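Side-chain contacts in KLLA0E08119p (Kluyveromyces lactis, PDB 3VA7), which probably carboxylates urea to urea-1-carboxylate with ATP, bicarbonate and biotin, this chain being the urea carboxylase part of a longer enzyme: residues L868-Q871 against V872-Q876; I909-E912 against S913-Q916; K1110-L1113 against A1114-E1118; I861-R864 against I865-I869. One frame throughout, in Å; residues are numbered along the deposited sequence.

Contact 1 (L868-Q871 against V872-Q876)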
loop_
_atom_site.group_PDB
_atom_site.type_symbol
_atom_site.label_atom_id
_atom_site.label_comp_id
_atom_site.label_asym_id
_atom_site.label_seq_id
_atom_site.Cartn_x
_atom_site.Cartn_y
_atom_site.Cartn_z
ATOM N N LEU A 868 -26.804 -21.752 1.174
ATOM C CA LEU A 868 -27.624 -20.542 1.119
ATOM C C LEU A 868 -27.104 -19.569 0.055
ATOM O O LEU A 868 -27.874 -19.111 -0.768
ATOM C CB LEU A 868 -27.735 -19.856 2.501
ATOM C CG LEU A 868 -28.651 -18.636 2.484
ATOM C CD1 LEU A 868 -30.031 -19.076 2.018
ATOM C CD2 LEU A 868 -28.828 -17.950 3.855
ATOM N N ILE A 869 -25.797 -19.300 0.048
ATOM C CA ILE A 869 -25.207 -18.375 -0.880
ATOM C C ILE A 869 -25.476 -18.909 -2.251
ATOM O O ILE A 869 -25.781 -18.146 -3.168
ATOM C CB ILE A 869 -23.657 -18.203 -0.643
ATOM C CG1 ILE A 869 -23.373 -17.387 0.650
ATOM C CG2 ILE A 869 -22.974 -17.596 -1.860
ATOM C CD1 ILE A 869 -21.963 -17.466 1.141
ATOM N N HIS A 870 -25.363 -20.222 -2.393
ATOM C CA HIS A 870 -25.547 -20.858 -3.680
ATOM C C HIS A 870 -27.009 -20.715 -4.153
ATOM O O HIS A 870 -27.256 -20.501 -5.325
ATOM C CB HIS A 870 -25.091 -22.309 -3.615
ATOM C CG HIS A 870 -25.513 -23.132 -4.784
ATOM N ND1 HIS A 870 -24.832 -23.129 -5.987
ATOM C CD2 HIS A 870 -26.546 -24.006 -4.937
ATOM C CE1 HIS A 870 -25.425 -23.961 -6.830
ATOM N NE2 HIS A 870 -26.464 -24.511 -6.214
ATOM N N GLN A 871 -27.967 -20.777 -3.242
ATOM C CA GLN A 871 -29.339 -20.615 -3.575
ATOM C C GLN A 871 -29.689 -19.221 -4.037
ATOM O O GLN A 871 -30.617 -19.051 -4.857
ATOM C CB GLN A 871 -30.205 -20.934 -2.365
ATOM C CG GLN A 871 -30.475 -22.396 -2.152
ATOM C CD GLN A 871 -30.915 -23.101 -3.430
ATOM O OE1 GLN A 871 -30.656 -24.288 -3.578
ATOM N NE2 GLN A 871 -31.545 -22.367 -4.380
ATOM N N VAL A 872 -29.010 -18.216 -3.502
ATOM C CA VAL A 872 -29.203 -16.868 -3.978
ATOM C C VAL A 872 -28.593 -16.732 -5.380
ATOM O O VAL A 872 -29.131 -16.019 -6.222
ATOM C CB VAL A 872 -28.649 -15.841 -2.971
ATOM C CG1 VAL A 872 -28.713 -14.418 -3.487
ATOM C CG2 VAL A 872 -29.393 -15.946 -1.644
ATOM N N GLU A 873 -27.500 -17.418 -5.680
ATOM C CA GLU A 873 -26.917 -17.251 -7.011
ATOM C C GLU A 873 -27.797 -17.879 -8.073
ATOM O O GLU A 873 -27.915 -17.382 -9.193
ATOM C CB GLU A 873 -25.488 -17.803 -7.106
ATOM C CG GLU A 873 -24.403 -16.948 -6.385
ATOM C CD GLU A 873 -23.059 -17.704 -6.302
ATOM O OE1 GLU A 873 -22.897 -18.598 -5.405
ATOM O OE2 GLU A 873 -22.156 -17.416 -7.135
ATOM N N ARG A 874 -28.398 -18.995 -7.704
ATOM C CA ARG A 874 -29.254 -19.779 -8.533
ATOM C C ARG A 874 -30.537 -19.003 -8.876
ATOM O O ARG A 874 -30.985 -19.032 -10.008
ATOM C CB ARG A 874 -29.620 -20.980 -7.720
ATOM C CG ARG A 874 -29.893 -22.264 -8.491
ATOM C CD ARG A 874 -30.430 -23.294 -7.499
ATOM N NE ARG A 874 -31.407 -24.113 -8.164
ATOM C CZ ARG A 874 -32.677 -24.267 -7.784
ATOM N NH1 ARG A 874 -33.202 -23.692 -6.671
ATOM N NH2 ARG A 874 -33.420 -25.058 -8.534
ATOM N N HIS A 875 -31.137 -18.321 -7.907
ATOM C CA HIS A 875 -32.294 -17.506 -8.210
ATOM C C HIS A 875 -31.885 -16.191 -8.807
ATOM O O HIS A 875 -32.732 -15.431 -9.229
ATOM C CB HIS A 875 -33.093 -17.220 -6.959
ATOM C CG HIS A 875 -33.775 -18.428 -6.439
ATOM N ND1 HIS A 875 -35.100 -18.708 -6.712
ATOM C CD2 HIS A 875 -33.307 -19.459 -5.708
ATOM C CE1 HIS A 875 -35.413 -19.856 -6.145
ATOM N NE2 HIS A 875 -34.355 -20.320 -5.509
ATOM N N GLN A 876 -30.592 -15.888 -8.799
ATOM C CA GLN A 876 -30.112 -14.644 -9.381
ATOM C C GLN A 876 -30.892 -13.464 -8.765
ATOM O O GLN A 876 -31.152 -12.488 -9.425
ATOM C CB GLN A 876 -30.269 -14.655 -10.920
ATOM C CG GLN A 876 -29.626 -15.822 -11.673
ATOM C CD GLN A 876 -30.046 -15.880 -13.193
ATOM O OE1 GLN A 876 -31.266 -15.940 -13.569
ATOM N NE2 GLN A 876 -29.030 -15.864 -14.061
#
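Gln871 and Arg874 lie alongside one another on the last turns of helix 859-875, in the carboxyltransferase part of the enzyme, and run out from the backbone in the same direction. The glutamine bends at its second torsion (chi2 -48°), which swings its amide over toward the arginine; Gln871 CD comes to 4.0 Å from Arg874 NH1. The amide approaches the edge of the guanidinium group, with the two flat groups turned 80° against each other, so they do not stack. Which end of the amide is oxygen is doubtful in the model. Gln871 also rests on Tyr911 of helix 901-912 and on Glu914 and Ile915 beyond it.

Val872 works from the buried side. Its N gives the helical bond to Leu868 O at 3.1 Å, and with CG1 anti to the backbone N (chi1 175°), the other branch turns back along the helix, placing Val872 CG2 3.6 Å from Leu868 O. The valine also packs against Ile880 and Met883 of strand 880-885, which joins the helix to the sheet beneath it.

Further round, Glu873 N bonds to Ile869 O at 3.1 Å and Arg874 N to His870 O at 3.0 Å. His875 has its ring stacked with that of Tyr911 and finds its polar partner in Glu914. On the more exposed flank, Ile869 and Glu873 run side by side, with Ile869 CG2 3.7 Å from Glu873 OE1.

Contact 2 (I909-E912 against S913-Q916)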
loop_
_atom_site.group_PDB
_atom_site.type_symbol
_atom_site.label_atom_id
_atom_site.label_comp_id
_atom_site.label_asym_id
_atom_site.label_seq_id
_atom_site.Cartn_x
_atom_site.Cartn_y
_atom_site.Cartn_z
ATOM N N ILE A 909 -36.236 -16.699 3.776
ATOM C CA ILE A 909 -36.950 -17.750 4.488
ATOM C C ILE A 909 -37.269 -18.848 3.482
ATOM O O ILE A 909 -37.256 -20.028 3.814
ATOM C CB ILE A 909 -38.339 -17.312 4.946
ATOM C CG1 ILE A 909 -38.324 -16.065 5.858
ATOM C CG2 ILE A 909 -39.155 -18.530 5.473
ATOM C CD1 ILE A 909 -37.578 -16.195 7.019
ATOM N N ALA A 910 -37.545 -18.455 2.242
ATOM C CA ALA A 910 -38.033 -19.396 1.274
ATOM C C ALA A 910 -36.918 -20.158 0.613
ATOM O O ALA A 910 -37.003 -21.401 0.512
ATOM C CB ALA A 910 -38.929 -18.718 0.251
ATOM N N TYR A 911 -35.869 -19.455 0.167
ATOM C CA TYR A 911 -34.715 -20.185 -0.383
ATOM C C TYR A 911 -34.160 -21.124 0.710
ATOM O O TYR A 911 -33.510 -22.140 0.396
ATOM C CB TYR A 911 -33.571 -19.266 -0.801
ATOM C CG TYR A 911 -33.871 -18.153 -1.780
ATOM C CD1 TYR A 911 -33.106 -16.984 -1.749
ATOM C CD2 TYR A 911 -34.887 -18.271 -2.754
ATOM C CE1 TYR A 911 -33.329 -15.994 -2.599
ATOM C CE2 TYR A 911 -35.128 -17.259 -3.618
ATOM C CZ TYR A 911 -34.345 -16.103 -3.538
ATOM O OH TYR A 911 -34.573 -15.035 -4.371
ATOM N N GLU A 912 -34.395 -20.779 1.985
ATOM C CA GLU A 912 -33.841 -21.592 3.058
ATOM C C GLU A 912 -34.337 -23.015 2.996
ATOM O O GLU A 912 -33.579 -23.924 3.335
ATOM C CB GLU A 912 -34.146 -21.015 4.434
ATOM C CG GLU A 912 -33.655 -21.882 5.605
ATOM C CD GLU A 912 -32.140 -21.890 5.804
ATOM O OE1 GLU A 912 -31.461 -20.959 5.391
ATOM O OE2 GLU A 912 -31.619 -22.835 6.411
ATOM N N SER A 913 -35.589 -23.223 2.559
ATOM C CA SER A 913 -36.162 -24.585 2.470
ATOM C C SER A 913 -35.692 -25.320 1.222
ATOM O O SER A 913 -35.981 -26.506 1.061
ATOM C CB SER A 913 -37.676 -24.547 2.523
ATOM O OG SER A 913 -38.220 -23.947 1.336
ATOM N N GLU A 914 -34.966 -24.633 0.337
ATOM C CA GLU A 914 -34.503 -25.264 -0.861
ATOM C C GLU A 914 -33.130 -25.864 -0.700
ATOM O O GLU A 914 -32.644 -26.560 -1.591
ATOM C CB GLU A 914 -34.519 -24.277 -2.043
ATOM C CG GLU A 914 -35.929 -23.842 -2.437
ATOM C CD GLU A 914 -36.007 -22.584 -3.325
ATOM O OE1 GLU A 914 -35.054 -22.335 -4.140
ATOM O OE2 GLU A 914 -37.073 -21.868 -3.207
ATOM N N ILE A 915 -32.468 -25.578 0.412
ATOM C CA ILE A 915 -31.119 -26.087 0.628
ATOM C C ILE A 915 -31.222 -27.608 0.856
ATOM O O ILE A 915 -31.919 -28.042 1.769
ATOM C CB ILE A 915 -30.473 -25.348 1.854
ATOM C CG1 ILE A 915 -30.162 -23.882 1.483
ATOM C CG2 ILE A 915 -29.256 -26.139 2.439
ATOM C CD1 ILE A 915 -30.062 -22.902 2.677
ATOM N N GLN A 916 -30.569 -28.408 0.015
ATOM C CA GLN A 916 -30.562 -29.875 0.244
ATOM C C GLN A 916 -29.120 -30.346 0.274
ATOM O O GLN A 916 -28.346 -30.099 -0.682
ATOM C CB GLN A 916 -31.323 -30.753 -0.831
ATOM C CG GLN A 916 -32.469 -30.132 -1.670
ATOM C CD GLN A 916 -33.938 -30.193 -1.036
ATOM O OE1 GLN A 916 -34.126 -30.077 0.189
ATOM N NE2 GLN A 916 -34.961 -30.317 -1.907
#
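A type I beta turn from Glu912 to Ile915 carries the chain out of helix 901-912, and Ser913 fastens this exit to Ala910. The Ala910 O atom is gripped twice by the same serine: by Ser913 N at 3.1 Å, from above the carbonyl plane, and by Ser913 OG at 2.9 Å, lying in that plane. The hydroxyl can reach back because OG sits between the backbone N and the carbonyl carbon (chi1 69°). One residue on, Glu914 N bonds to Tyr911 O at 2.9 Å.

The Glu914 side chain then extends along Tyr911, bringing Glu914 OE2 to the edge of the ring, 4.2 Å from Tyr911 CD2. Its other oxygen, OE1, accepts a hydrogen bond from His875 NE2, on the helix 859-875 that packs beside this turn in the carboxyltransferase domain. With an alanine at this position, His875 would probably lose its carboxylate mate and be freer to turn against the Tyr911 ring.

On the buried side Glu912 and Ile915 slant across each other. The glutamate chain kinks at chi2 (72°), and Ile915 CD1 touches the carboxylate, 3.6 Å from Glu912 OE1. Both carboxylate oxygens are satisfied beyond the turn: OE2 in a salt bridge with Arg864 NH2 and OE1 in a hydrogen bond with Tyr852 OH.

Contact 3 (K1110-L1113 against A1114-E1118); sequences KEYL and AWINE
Tyr1112 and Ile1116, one turn apart on helix 1109-1117, make the close-packed half of this contact. The isoleucine's CD1 lies over one face of the phenol ring in a CH-pi contact, 3.5 Å from Ile1116 CD1 to the centroid of the Tyr1112 ring and only 17° off its normal. The methyl is displaced toward the hydroxyl end, so that Tyr1112 CZ is its nearest ring atom, at 3.4 Å. With CG anti to the backbone N (chi1 179°), the tyrosine projects its ring where the methyl can sit on it. Trp1115 adds a looser, oblique touch, Tyr1112 CE1 to Trp1115 CE3 being 4.5 Å. An alanine here would probably leave Ile1116 CD1 without the ring face it rests on and Leu1002 O without its hydroxyl partner.

The other side of the helix faces solvent, and there the contact is mostly backbone. Ala1114 N bonds to Lys1110 O at 3.3 Å, while the Lys1110 side chain, exposed, runs out from the helix and touches Asn920. Asn1117 is also exposed; its N makes a weak bond to Leu1113 O, and Asn1117 ND2 comes no nearer than 3.6 Å to Leu1113 O.

The helix follows directly on strand 1101-1108, whose Asp1108 OD1 accepts a hydrogen bond from Glu1111 N. Tyr1112 meets the ring of Phe1107 from that strand at about 50°, bonds through OH to Leu1002 O just past strand 997-1001, and touches Arg1007, while Trp1115 packs on Asp1003 and Arg1005 before the chain passes into helix 1120-1128.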
loop_
_atom_site.group_PDB
_atom_site.type_symbol
_atom_site.label_atom_id
_atom_site.label_comp_id
_atom_site.label_asym_id
_atom_site.label_seq_id
_atom_site.Cartn_x
_atom_site.Cartn_y
_atom_site.Cartn_z
ATOM N N LYS A 1110 -17.467 -36.858 5.027
ATOM C CA LYS A 1110 -17.719 -38.267 5.279
ATOM C C LYS A 1110 -16.460 -38.827 5.918
ATOM O O LYS A 1110 -16.548 -39.561 6.891
ATOM C CB LYS A 1110 -18.058 -39.034 3.989
ATOM C CG LYS A 1110 -18.207 -40.585 4.113
ATOM C CD LYS A 1110 -18.072 -41.272 2.735
ATOM C CE LYS A 1110 -18.453 -42.801 2.712
ATOM N NZ LYS A 1110 -19.840 -43.096 3.199
ATOM N N GLU A 1111 -15.299 -38.473 5.399
ATOM C CA GLU A 1111 -14.066 -38.999 5.955
ATOM C C GLU A 1111 -13.808 -38.458 7.350
ATOM O O GLU A 1111 -13.484 -39.217 8.280
ATOM C CB GLU A 1111 -12.914 -38.644 5.067
ATOM C CG GLU A 1111 -11.633 -39.229 5.490
ATOM C CD GLU A 1111 -10.754 -39.397 4.279
ATOM O OE1 GLU A 1111 -11.314 -39.251 3.147
ATOM O OE2 GLU A 1111 -9.532 -39.677 4.445
ATOM N N TYR A 1112 -13.988 -37.142 7.482
ATOM C CA TYR A 1112 -13.921 -36.453 8.760
ATOM C C TYR A 1112 -14.816 -37.038 9.807
ATOM O O TYR A 1112 -14.363 -37.231 10.910
ATOM C CB TYR A 1112 -14.203 -34.970 8.580
ATOM C CG TYR A 1112 -14.182 -34.144 9.855
ATOM C CD1 TYR A 1112 -12.962 -33.722 10.436
ATOM C CD2 TYR A 1112 -15.376 -33.756 10.461
ATOM C CE1 TYR A 1112 -12.958 -32.944 11.605
ATOM C CE2 TYR A 1112 -15.384 -33.022 11.593
ATOM C CZ TYR A 1112 -14.170 -32.589 12.169
ATOM O OH TYR A 1112 -14.199 -31.821 13.316
ATOM N N LEU A 1113 -16.075 -37.295 9.493
ATOM C CA LEU A 1113 -17.013 -37.883 10.484
ATOM C C LEU A 1113 -16.576 -39.265 10.922
ATOM O O LEU A 1113 -16.939 -39.693 11.997
ATOM C CB LEU A 1113 -18.438 -38.007 9.939
ATOM C CG LEU A 1113 -19.323 -36.764 9.961
ATOM C CD1 LEU A 1113 -20.622 -37.170 9.266
ATOM C CD2 LEU A 1113 -19.586 -36.212 11.392
ATOM N N ALA A 1114 -15.798 -39.942 10.072
ATOM C CA ALA A 1114 -15.266 -41.262 10.360
ATOM C C ALA A 1114 -14.058 -41.128 11.285
ATOM O O ALA A 1114 -13.815 -41.981 12.168
ATOM C CB ALA A 1114 -14.872 -41.991 9.076
ATOM N N TRP A 1115 -13.295 -40.064 11.084
ATOM C CA TRP A 1115 -12.212 -39.749 11.985
ATOM C C TRP A 1115 -12.741 -39.406 13.378
ATOM O O TRP A 1115 -12.136 -39.803 14.366
ATOM C CB TRP A 1115 -11.399 -38.624 11.414
ATOM C CG TRP A 1115 -10.238 -38.313 12.206
ATOM C CD1 TRP A 1115 -9.001 -38.885 12.124
ATOM C CD2 TRP A 1115 -10.164 -37.323 13.216
ATOM N NE1 TRP A 1115 -8.146 -38.300 13.033
ATOM C CE2 TRP A 1115 -8.838 -37.338 13.723
ATOM C CE3 TRP A 1115 -11.088 -36.411 13.747
ATOM C CZ2 TRP A 1115 -8.406 -36.462 14.743
ATOM C CZ3 TRP A 1115 -10.662 -35.535 14.760
ATOM C CH2 TRP A 1115 -9.325 -35.572 15.247
ATOM N N ILE A 1116 -13.873 -38.710 13.469
ATOM C CA ILE A 1116 -14.438 -38.427 14.783
ATOM C C ILE A 1116 -14.745 -39.730 15.460
ATOM O O ILE A 1116 -14.441 -39.880 16.628
ATOM C CB ILE A 1116 -15.667 -37.444 14.776
ATOM C CG1 ILE A 1116 -15.194 -36.002 14.871
ATOM C CG2 ILE A 1116 -16.563 -37.644 15.966
ATOM C CD1 ILE A 1116 -14.244 -35.602 13.761
ATOM N N ASN A 1117 -15.310 -40.697 14.726
ATOM C CA ASN A 1117 -15.579 -42.011 15.327
ATOM C C ASN A 1117 -14.375 -42.744 15.931
ATOM O O ASN A 1117 -14.379 -42.992 17.134
ATOM C CB ASN A 1117 -16.420 -42.905 14.425
ATOM C CG ASN A 1117 -17.871 -42.873 14.820
ATOM O OD1 ASN A 1117 -18.318 -43.648 15.684
ATOM N ND2 ASN A 1117 -18.625 -41.933 14.224
ATOM N N GLU A 1118 -13.351 -43.045 15.136
ATOM C CA GLU A 1118 -12.146 -43.689 15.662
ATOM C C GLU A 1118 -11.436 -42.892 16.798
ATOM O O GLU A 1118 -10.245 -43.144 17.064
ATOM C CB GLU A 1118 -11.089 -43.921 14.559
ATOM C CG GLU A 1118 -11.565 -44.131 13.135
ATOM C CD GLU A 1118 -10.436 -43.916 12.091
ATOM O OE1 GLU A 1118 -10.458 -44.602 11.037
ATOM O OE2 GLU A 1118 -9.532 -43.064 12.308
#

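Contact 4 (I861-R864 against I865-I869)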
loop_
_atom_site.group_PDB
_atom_site.type_symbol
_atom_site.label_atom_id
_atom_site.label_comp_id
_atom_site.label_asym_id
_atom_site.label_seq_id
_atom_site.Cartn_x
_atom_site.Cartn_y
_atom_site.Cartn_z
ATOM N N ILE A 861 -23.197 -26.473 9.509
ATOM C CA ILE A 861 -23.647 -25.118 9.333
ATOM C C ILE A 861 -22.723 -24.262 8.398
ATOM O O ILE A 861 -23.187 -23.378 7.666
ATOM C CB ILE A 861 -23.886 -24.520 10.730
ATOM C CG1 ILE A 861 -25.215 -25.071 11.273
ATOM C CG2 ILE A 861 -23.848 -23.044 10.706
ATOM C CD1 ILE A 861 -25.541 -24.659 12.753
ATOM N N CYS A 862 -21.442 -24.550 8.366
ATOM C CA CYS A 862 -20.558 -23.821 7.483
ATOM C C CYS A 862 -20.840 -24.225 6.076
ATOM O O CYS A 862 -20.802 -23.394 5.173
ATOM C CB CYS A 862 -19.039 -24.085 7.792
ATOM S SG CYS A 862 -18.626 -23.726 9.510
ATOM N N TYR A 863 -21.069 -25.516 5.852
ATOM C CA TYR A 863 -21.387 -25.933 4.504
ATOM C C TYR A 863 -22.748 -25.346 4.098
ATOM O O TYR A 863 -22.936 -24.899 2.949
ATOM C CB TYR A 863 -21.345 -27.428 4.329
ATOM C CG TYR A 863 -21.431 -27.768 2.876
ATOM C CD1 TYR A 863 -20.485 -27.282 1.975
ATOM C CD2 TYR A 863 -22.512 -28.519 2.378
ATOM C CE1 TYR A 863 -20.589 -27.565 0.624
ATOM C CE2 TYR A 863 -22.622 -28.825 1.011
ATOM C CZ TYR A 863 -21.668 -28.345 0.153
ATOM O OH TYR A 863 -21.778 -28.638 -1.203
ATOM N N ARG A 864 -23.635 -25.242 5.075
ATOM C CA ARG A 864 -24.972 -24.764 4.842
ATOM C C ARG A 864 -24.982 -23.313 4.379
ATOM O O ARG A 864 -25.795 -22.933 3.486
ATOM C CB ARG A 864 -25.835 -24.955 6.097
ATOM C CG ARG A 864 -27.215 -24.340 6.016
ATOM C CD ARG A 864 -28.085 -24.947 7.073
ATOM N NE ARG A 864 -29.473 -24.745 6.696
ATOM C CZ ARG A 864 -30.293 -25.662 6.147
ATOM N NH1 ARG A 864 -29.918 -26.932 5.938
ATOM N NH2 ARG A 864 -31.523 -25.280 5.799
ATOM N N ILE A 865 -24.088 -22.509 4.976
ATOM C CA ILE A 865 -23.975 -21.090 4.606
ATOM C C ILE A 865 -23.504 -21.069 3.167
ATOM O O ILE A 865 -23.946 -20.248 2.330
ATOM C CB ILE A 865 -22.955 -20.365 5.495
ATOM C CG1 ILE A 865 -23.464 -20.334 6.951
ATOM C CG2 ILE A 865 -22.542 -18.975 4.908
ATOM C CD1 ILE A 865 -22.328 -20.056 7.904
ATOM N N ASN A 866 -22.630 -22.010 2.849
ATOM C CA ASN A 866 -22.167 -22.042 1.506
ATOM C C ASN A 866 -23.372 -22.344 0.555
ATOM O O ASN A 866 -23.452 -21.805 -0.565
ATOM C CB ASN A 866 -21.025 -23.015 1.397
ATOM C CG ASN A 866 -20.951 -23.616 0.081
ATOM O OD1 ASN A 866 -20.144 -23.244 -0.769
ATOM N ND2 ASN A 866 -21.824 -24.575 -0.137
ATOM N N ARG A 867 -24.334 -23.129 1.031
ATOM C CA ARG A 867 -25.452 -23.593 0.191
ATOM C C ARG A 867 -26.503 -22.448 0.073
ATOM O O ARG A 867 -27.026 -22.205 -1.000
ATOM C CB ARG A 867 -26.069 -24.909 0.754
ATOM C CG ARG A 867 -25.440 -26.250 0.365
ATOM C CD ARG A 867 -24.178 -26.135 -0.550
ATOM N NE ARG A 867 -24.427 -26.337 -1.970
ATOM C CZ ARG A 867 -23.640 -25.951 -2.977
ATOM N NH1 ARG A 867 -22.488 -25.290 -2.778
ATOM N NH2 ARG A 867 -24.031 -26.219 -4.239
ATOM N N LEU A 868 -26.804 -21.752 1.174
ATOM C CA LEU A 868 -27.624 -20.542 1.119
ATOM C C LEU A 868 -27.104 -19.569 0.055
ATOM O O LEU A 868 -27.874 -19.111 -0.768
ATOM C CB LEU A 868 -27.735 -19.856 2.501
ATOM C CG LEU A 868 -28.651 -18.636 2.484
ATOM C CD1 LEU A 868 -30.031 -19.076 2.018
ATOM C CD2 LEU A 868 -28.828 -17.950 3.855
ATOM N N ILE A 869 -25.797 -19.300 0.048
ATOM C CA ILE A 869 -25.207 -18.375 -0.880
ATOM C C ILE A 869 -25.476 -18.909 -2.251
ATOM O O ILE A 869 -25.781 -18.146 -3.168
ATOM C CB ILE A 869 -23.657 -18.203 -0.643
ATOM C CG1 ILE A 869 -23.373 -17.387 0.650
ATOM C CG2 ILE A 869 -22.974 -17.596 -1.860
ATOM C CD1 ILE A 869 -21.963 -17.466 1.141
#
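Ile861 to Leu868 form regular helix, Ile865 N bonding to Ile861 O at 3.0 Å and Leu868 N to Arg864 O at 2.8 Å, the latter nearly straight at 169°. The side-chain contact centres on Tyr863, which meets Asn866 and Arg867 together. Arg867 runs alongside the tyrosine, and bends at chi2 and chi3 lay its CD methylene against the ring, with Arg867 CD 3.4 Å from Tyr863 CZ. The guanidinium and ring planes are almost parallel, 6° apart, and the phenol oxygen lies over the guanidinium face, displaced toward its rim.

Asn866 turns its amide back on the helix. Asn866 ND2 bonds to Tyr863 O at 3.3 Å, with donor and acceptor lying in each other's planes, and this fixes the amide's rotation. The same nitrogen lies 3.3 Å from Tyr863 CE1, while the amide plane stays within 17° of the ring. Trp921 stacks on this tyrosine and Phe917 meets it edge-to-face.

Another flank is apolar: Ile861 CG2 and Ile865 CD1 approach to 4.4 Å, and both residues touch Tyr852. Arg864, extended from CG to NE, leaves this flank for its salt bridge with Glu912. This is a largely buried stretch of helix packed on an antiparallel sheet, with Ile865 and Leu868 set on Val890 of strand 889-894 in the C and D subdomain region of the carboxyltransferase.

All four contacts are local, each joining successive turns of one helix or a helix exit, so none encloses a long loop, and none nests in or crosses another. Contact 4 comes first on helix 859-875 and runs straight into contact 1, with Leu868 and Ile869 shared. After strands 880-885 and 889-894, helix 901-912 brings the chain back to contact 2, which packs against both: about 10 Å from contact 1 and 11 Å from contact 4, between centres. Together these three tie the two helices and the turn at 912-915 into one layer beside the five-stranded antiparallel sheet. Contact 3 stands apart on helix 1109-1117, its nearest atoms about 10 Å from contact 4.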